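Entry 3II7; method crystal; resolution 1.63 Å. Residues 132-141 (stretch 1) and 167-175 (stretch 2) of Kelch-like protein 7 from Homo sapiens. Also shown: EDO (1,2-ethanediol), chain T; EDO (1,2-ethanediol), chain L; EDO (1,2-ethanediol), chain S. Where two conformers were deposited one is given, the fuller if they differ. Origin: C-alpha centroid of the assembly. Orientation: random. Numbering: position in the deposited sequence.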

ATOM      1  N   THR A 132       1.764 -14.654  15.233  1.00  5.78           N
ATOM      2  CA  THR A 132       0.499 -13.954  15.363  1.00  4.99           C
ATOM      3  C   THR A 132       0.627 -12.877  16.426  1.00  9.13           C
ATOM      4  O   THR A 132       1.168 -13.123  17.502  1.00 10.45           O
ATOM      5  N   LYS A 133       0.157 -11.681  16.105  1.00  5.42           N
ATOM      6  CA  LYS A 133       0.223 -10.535  17.001  1.00  5.42           C
ATOM      7  C   LYS A 133      -1.180 -10.079  17.352  1.00  5.60           C
ATOM      8  O   LYS A 133      -2.160 -10.541  16.734  1.00  6.39           O
ATOM      9  N   PRO A 134      -1.301  -9.161  18.349  1.00  6.41           N
ATOM     10  CA  PRO A 134      -2.631  -8.691  18.712  1.00  6.48           C
ATOM     11  C   PRO A 134      -3.424  -8.164  17.525  1.00  6.20           C
ATOM     12  O   PRO A 134      -2.908  -7.440  16.672  1.00  5.27           O
ATOM     13  N   SER A 135      -4.682  -8.537  17.490  1.00  4.43           N
ATOM     14  CA  SER A 135      -5.559  -8.194  16.387  1.00  5.72           C
ATOM     15  C   SER A 135      -5.931  -6.716  16.382  1.00  6.07           C
ATOM     16  O   SER A 135      -6.024  -6.077  17.448  1.00  5.17           O
ATOM     17  N   MET A 136      -6.211  -6.188  15.194  1.00  4.57           N
ATOM     18  CA  MET A 136      -6.768  -4.836  15.082  1.00  4.22           C
ATOM     19  C   MET A 136      -8.076  -4.714  15.834  1.00  5.49           C
ATOM     20  O   MET A 136      -8.799  -5.701  16.056  1.00  6.38           O
ATOM     21  N   LEU A 137      -8.381  -3.481  16.197  1.00  5.31           N
ATOM     22  CA  LEU A 137      -9.646  -3.144  16.887  1.00  4.38           C
ATOM     23  C   LEU A 137     -10.873  -3.293  15.957  1.00  5.13           C
ATOM     24  O   LEU A 137     -11.968  -3.649  16.419  1.00  6.18           O
ATOM     25  N   THR A 138     -10.683  -3.013  14.654  1.00  5.00           N
ATOM     26  CA  THR A 138     -11.742  -3.133  13.635  1.00  3.68           C
ATOM     27  C   THR A 138     -11.220  -3.953  12.476  1.00  3.38           C
ATOM     28  O   THR A 138     -10.127  -3.690  11.954  1.00  5.45           O
ATOM     29  N   GLN A 139     -11.994  -4.954  12.091  1.00  5.47           N
ATOM     30  CA  GLN A 139     -11.681  -5.772  10.952  1.00  6.83           C
ATOM     31  C   GLN A 139     -11.740  -4.905   9.696  1.00  6.82           C
ATOM     32  O   GLN A 139     -12.551  -3.968   9.608  1.00  6.84           O
ATOM     33  N   ARG A 140     -10.888  -5.210   8.730  1.00  4.46           N
ATOM     34  CA  ARG A 140     -10.835  -4.405   7.498  1.00  3.38           C
ATOM     35  C   ARG A 140     -10.137  -5.101   6.324  1.00  3.37           C
ATOM     36  O   ARG A 140      -9.260  -5.895   6.538  1.00  5.35           O
ATOM     37  N   CYS A 141     -10.624  -4.815   5.109  1.00  6.44           N
ATOM     38  CA  CYS A 141     -10.014  -5.181   3.810  0.50  3.91           C
ATOM     39  C   CYS A 141      -9.766  -3.901   3.020  1.00  4.20           C
ATOM     40  O   CYS A 141     -10.542  -2.959   3.147  1.00  5.99           O
ATOM     41  N   VAL A 167     -17.628   1.255   3.984  1.00  7.25           N
ATOM     42  CA  VAL A 167     -16.267   1.731   3.925  1.00  2.07           C
ATOM     43  C   VAL A 167     -16.001   2.567   5.178  1.00  4.07           C
ATOM     44  O   VAL A 167     -16.866   3.345   5.638  1.00  5.00           O
ATOM     45  N   LEU A 168     -14.800   2.410   5.722  1.00  3.40           N
ATOM     46  CA  LEU A 168     -14.457   2.937   7.043  1.00  4.06           C
ATOM     47  C   LEU A 168     -13.675   4.255   6.986  1.00  4.42           C
ATOM     48  O   LEU A 168     -12.879   4.442   6.074  1.00  4.50           O
ATOM     49  N   ASN A 169     -13.904   5.147   7.976  1.00  4.03           N
ATOM     50  CA  ASN A 169     -12.979   6.254   8.131  0.50  6.30           C
ATOM     51  C   ASN A 169     -12.018   6.033   9.300  1.00  4.73           C
ATOM     52  O   ASN A 169     -11.051   6.796   9.489  1.00  7.32           O
ATOM     53  N   SER A 170     -12.209   4.948  10.043  1.00  3.42           N
ATOM     54  CA  SER A 170     -11.443   4.764  11.251  1.00  6.31           C
ATOM     55  C   SER A 170      -9.957   4.512  11.014  1.00  5.89           C
ATOM     56  O   SER A 170      -9.537   3.963   9.965  1.00  5.63           O
ATOM     57  N   CYS A 171      -9.178   4.955  11.996  1.00  3.87           N
ATOM     58  CA  CYS A 171      -7.723   4.869  11.984  1.00  3.70           C
ATOM     59  C   CYS A 171      -7.278   4.320  13.321  1.00  4.88           C
ATOM     60  O   CYS A 171      -7.820   4.699  14.351  1.00  5.75           O
ATOM     61  N   GLU A 172      -6.306   3.405  13.303  1.00  2.54           N
ATOM     62  CA  GLU A 172      -5.731   2.910  14.540  1.00  4.29           C
ATOM     63  C   GLU A 172      -4.244   2.699  14.367  1.00  4.84           C
ATOM     64  O   GLU A 172      -3.750   2.607  13.225  1.00  4.66           O
ATOM     65  N   VAL A 173      -3.533   2.661  15.498  1.00  5.35           N
ATOM     66  CA  VAL A 173      -2.048   2.561  15.473  1.00  3.39           C
ATOM     67  C   VAL A 173      -1.571   1.465  16.413  1.00  3.74           C
ATOM     68  O   VAL A 173      -2.101   1.293  17.515  1.00  2.90           O
ATOM     69  N   TYR A 174      -0.607   0.668  15.942  1.00  4.12           N
ATOM     70  CA  TYR A 174      -0.021  -0.396  16.698  1.00  4.37           C
ATOM     71  C   TYR A 174       1.410  -0.005  17.063  1.00  2.30           C
ATOM     72  O   TYR A 174       2.172   0.428  16.206  1.00  4.35           O
ATOM     73  N   ASP A 175       1.766  -0.146  18.335  1.00  2.84           N
ATOM     74  CA  ASP A 175       3.100   0.119  18.786  1.00  3.32           C
ATOM     75  C   ASP A 175       3.771  -1.220  19.084  1.00  5.53           C
ATOM     76  O   ASP A 175       3.379  -1.914  20.021  1.00  4.89           O
TER

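The contact between the two stretches is organised around the buried carboxylate of E172, whose CA-to-CB bond points toward stretch 1, with chi1 p and chi2 t. The CA-to-CB bonds of P134, T138 (chi1 m), R140, L168 (chi1 m, chi2 t), S170 (chi1 p) and Y174 also point toward the other stretch. E172 OE1 accepts a nearly linear hydrogen bond from L137 N (2.8 Å), and E172 OE2 accepts one from T138 N (3.1 Å), so the carboxylate satisfies two consecutive amides of a segment that is not in a strand. E172 OE2 also forms a salt bridge with R140 NH2 (2.8 Å) and receives a hydrogen bond from the O of water 1 (2.7 Å). Water 1 O in turn accepts from T138 OG1 at 2.6 Å.

R140, chi1 p and chi2 t, is spent along its guanidinium edge. R140 NH1 donates to S170 O (3.0 Å) and also bonds elsewhere in the structure, R140 NH2 makes a weak bond to S170 OG (3.1 Å), and R140 NE reaches back weakly to T138 O (3.3 Å). L168 CD1 covers one guanidinium face and lies 4.0 Å from T138 CG2. Water 2 bridges the two hydroxyls, its O 2.9 Å from both T138 OG1, to which it donates, and S170 OG.

Farther along, Y174 (chi1 t) packs obliquely against P134, with Y174 CE1 4.2 Å from P134 CD. Ethanediol O2 (chain T) donates to M136 O (2.7 Å) and ethanediol O2 (chain S) to D175 OD1 (2.7 Å), while V167 N donates to ethanediol O1 (chain L, 2.9 Å).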

ATOM      1  CB  THR A 132      -0.638 -14.921  15.705  1.00 11.15           C
ATOM      2  OG1 THR A 132      -0.683 -15.943  14.703  1.00 14.31           O
ATOM      3  CG2 THR A 132      -1.983 -14.203  15.739  1.00  8.68           C
ATOM      4  CB  LYS A 133       1.001  -9.366  16.368  1.00  7.58           C
ATOM      5  CG  LYS A 133       2.392  -9.697  15.863  1.00 10.75           C
ATOM      6  CD  LYS A 133       3.265 -10.482  16.814  1.00 28.00           C
ATOM      7  CE  LYS A 133       3.702  -9.713  18.000  1.00 18.38           C
ATOM      8  NZ  LYS A 133       4.996 -10.330  18.611  1.00 17.63           N
ATOM      9  CB  PRO A 134      -2.339  -7.589  19.739  1.00  5.81           C
ATOM     10  CG  PRO A 134      -1.166  -8.104  20.434  1.00  8.93           C
ATOM     11  CD  PRO A 134      -0.302  -8.659  19.311  1.00  7.12           C
ATOM     12  CB  SER A 135      -6.843  -8.999  16.492  1.00  8.18           C
ATOM     13  OG  SER A 135      -6.589 -10.364  16.181  1.00  9.34           O
ATOM     14  CB  MET A 136      -7.013  -4.437  13.615  1.00  3.70           C
ATOM     15  CG  MET A 136      -5.780  -4.367  12.784  1.00  8.15           C
ATOM     16  SD  MET A 136      -6.055  -3.885  11.075  1.00  6.72           S
ATOM     17  CE  MET A 136      -7.081  -5.261  10.447  1.00  7.78           C
ATOM     18  CB  LEU A 137      -9.574  -1.718  17.445  1.00  5.82           C
ATOM     19  CG  LEU A 137      -8.494  -1.509  18.548  1.00  7.67           C
ATOM     20  CD1 LEU A 137      -8.288  -0.050  18.852  1.00  7.87           C
ATOM     21  CD2 LEU A 137      -8.894  -2.234  19.824  1.00 16.28           C
ATOM     22  CB  THR A 138     -12.158  -1.757  13.105  1.00  6.97           C
ATOM     23  OG1 THR A 138     -12.606  -0.913  14.203  1.00  9.05           O
ATOM     24  CG2 THR A 138     -13.248  -1.885  12.027  1.00  7.38           C
ATOM     25  CB  GLN A 139     -12.678  -6.931  10.847  1.00  7.17           C
ATOM     26  CG  GLN A 139     -14.094  -6.512  10.482  1.00 10.55           C
ATOM     27  CD  GLN A 139     -15.153  -7.479  10.976  1.00 27.41           C
ATOM     28  OE1 GLN A 139     -15.518  -7.455  12.130  1.00 12.21           O
ATOM     29  NE2 GLN A 139     -15.654  -8.330  10.086  1.00 20.80           N
ATOM     30  CB  ARG A 140     -10.187  -3.037   7.752  1.00  6.58           C
ATOM     31  CG  ARG A 140      -8.903  -3.032   8.394  1.00 13.85           C
ATOM     32  CD  ARG A 140      -8.504  -1.595   8.813  1.00 11.51           C
ATOM     33  NE  ARG A 140      -8.901  -1.154  10.176  1.00  9.54           N
ATOM     34  CZ  ARG A 140      -9.324   0.071  10.499  1.00  9.31           C
ATOM     35  NH1 ARG A 140      -9.550   0.990   9.572  1.00 10.87           N
ATOM     36  NH2 ARG A 140      -9.610   0.374  11.761  1.00 10.79           N
ATOM     37  CB  CYS A 141     -10.985  -6.023   2.972  0.50  4.88           C
ATOM     38  SG  CYS A 141     -11.267  -7.673   3.527  0.50 15.51           S
ATOM     39  CB  VAL A 167     -16.014   2.523   2.627  1.00  3.37           C
ATOM     40  CG1 VAL A 167     -14.539   2.992   2.520  1.00  5.39           C
ATOM     41  CG2 VAL A 167     -16.378   1.674   1.420  1.00  6.97           C
ATOM     42  CB  LEU A 168     -13.600   1.932   7.759  1.00  3.29           C
ATOM     43  CG  LEU A 168     -14.180   0.542   7.968  1.00  4.20           C
ATOM     44  CD1 LEU A 168     -13.041  -0.478   8.334  1.00  7.83           C
ATOM     45  CD2 LEU A 168     -15.220   0.590   9.063  1.00 10.99           C
ATOM     46  CB  ASN A 169     -13.694   7.599   8.202  0.50  4.24           C
ATOM     47  CG  ASN A 169     -14.565   7.738   9.413  0.50  4.56           C
ATOM     48  OD1 ASN A 169     -14.819   6.768  10.135  0.50  9.36           O
ATOM     49  ND2 ASN A 169     -15.035   8.955   9.656  0.50 12.53           N
ATOM     50  CB  SER A 170     -12.040   3.659  12.076  1.00  9.06           C
ATOM     51  OG  SER A 170     -11.870   2.438  11.459  1.00 13.84           O
ATOM     52  CB  CYS A 171      -7.148   6.280  11.761  1.00  6.85           C
ATOM     53  SG  CYS A 171      -5.340   6.430  11.865  1.00 12.03           S
ATOM     54  CB  GLU A 172      -6.447   1.645  15.013  1.00  4.62           C
ATOM     55  CG  GLU A 172      -6.587   0.548  13.988  1.00 13.27           C
ATOM     56  CD  GLU A 172      -7.361  -0.646  14.523  1.00  8.40           C
ATOM     57  OE1 GLU A 172      -6.866  -1.276  15.475  1.00  7.32           O
ATOM     58  OE2 GLU A 172      -8.470  -0.930  13.995  1.00  6.51           O
ATOM     59  CB  VAL A 173      -1.383   3.888  15.782  1.00  2.00           C
ATOM     60  CG1 VAL A 173      -1.728   4.406  17.202  1.00  4.82           C
ATOM     61  CG2 VAL A 173       0.142   3.811  15.590  1.00  3.93           C
ATOM     62  CB  TYR A 174       0.051  -1.648  15.858  1.00  2.22           C
ATOM     63  CG  TYR A 174       0.744  -2.834  16.498  1.00  3.13           C
ATOM     64  CD1 TYR A 174       0.073  -3.626  17.445  1.00  5.80           C
ATOM     65  CD2 TYR A 174       2.058  -3.175  16.174  1.00  5.54           C
ATOM     66  CE1 TYR A 174       0.661  -4.737  18.006  1.00  7.01           C
ATOM     67  CE2 TYR A 174       2.663  -4.305  16.748  1.00  7.21           C
ATOM     68  CZ  TYR A 174       1.958  -5.065  17.678  1.00  3.31           C
ATOM     69  OH  TYR A 174       2.518  -6.199  18.265  1.00  6.53           O
ATOM     70  CB  ASP A 175       3.084   0.971  20.049  1.00  5.50           C
ATOM     71  CG  ASP A 175       4.479   1.361  20.508  1.00  7.64           C
ATOM     72  OD1 ASP A 175       5.479   0.809  20.014  1.00  5.39           O
ATOM     73  OD2 ASP A 175       4.573   2.248  21.368  1.00  8.58           O
TER
HETATM   74  C1  EDO T 969     -11.241  -8.890  18.361  1.00 48.55           C
HETATM   75  O1  EDO T 969     -10.778 -10.223  18.619  1.00 58.58           O
HETATM   76  C2  EDO T 969     -10.077  -7.995  17.929  1.00 40.71           C
HETATM   77  O2  EDO T 969     -10.496  -6.621  17.879  1.00 39.68           O
HETATM   78  C1  EDO L 961     -20.020   4.010   3.620  1.00 29.90           C
HETATM   79  O1  EDO L 961     -19.686   2.880   2.785  1.00 24.64           O
HETATM   80  C2  EDO L 961     -19.027   5.157   3.454  1.00 40.82           C
HETATM   81  O2  EDO L 961     -19.008   5.649   2.106  1.00 18.00           O
HETATM   82  C1  EDO S 968       9.207   0.981  18.913  1.00 43.12           C
HETATM   83  O1  EDO S 968      10.184   1.393  19.871  1.00 48.02           O
HETATM   84  C2  EDO S 968       8.186   2.094  18.728  1.00 33.18           C
HETATM   85  O2  EDO S 968       7.615   2.418  19.986  1.00 21.86           O
HETATM   86  O   HOH W   1     -10.534   0.651  14.711  1.00 12.79           O
HETATM   87  O   HOH W   2     -13.949   1.393  13.114  1.00 17.26           O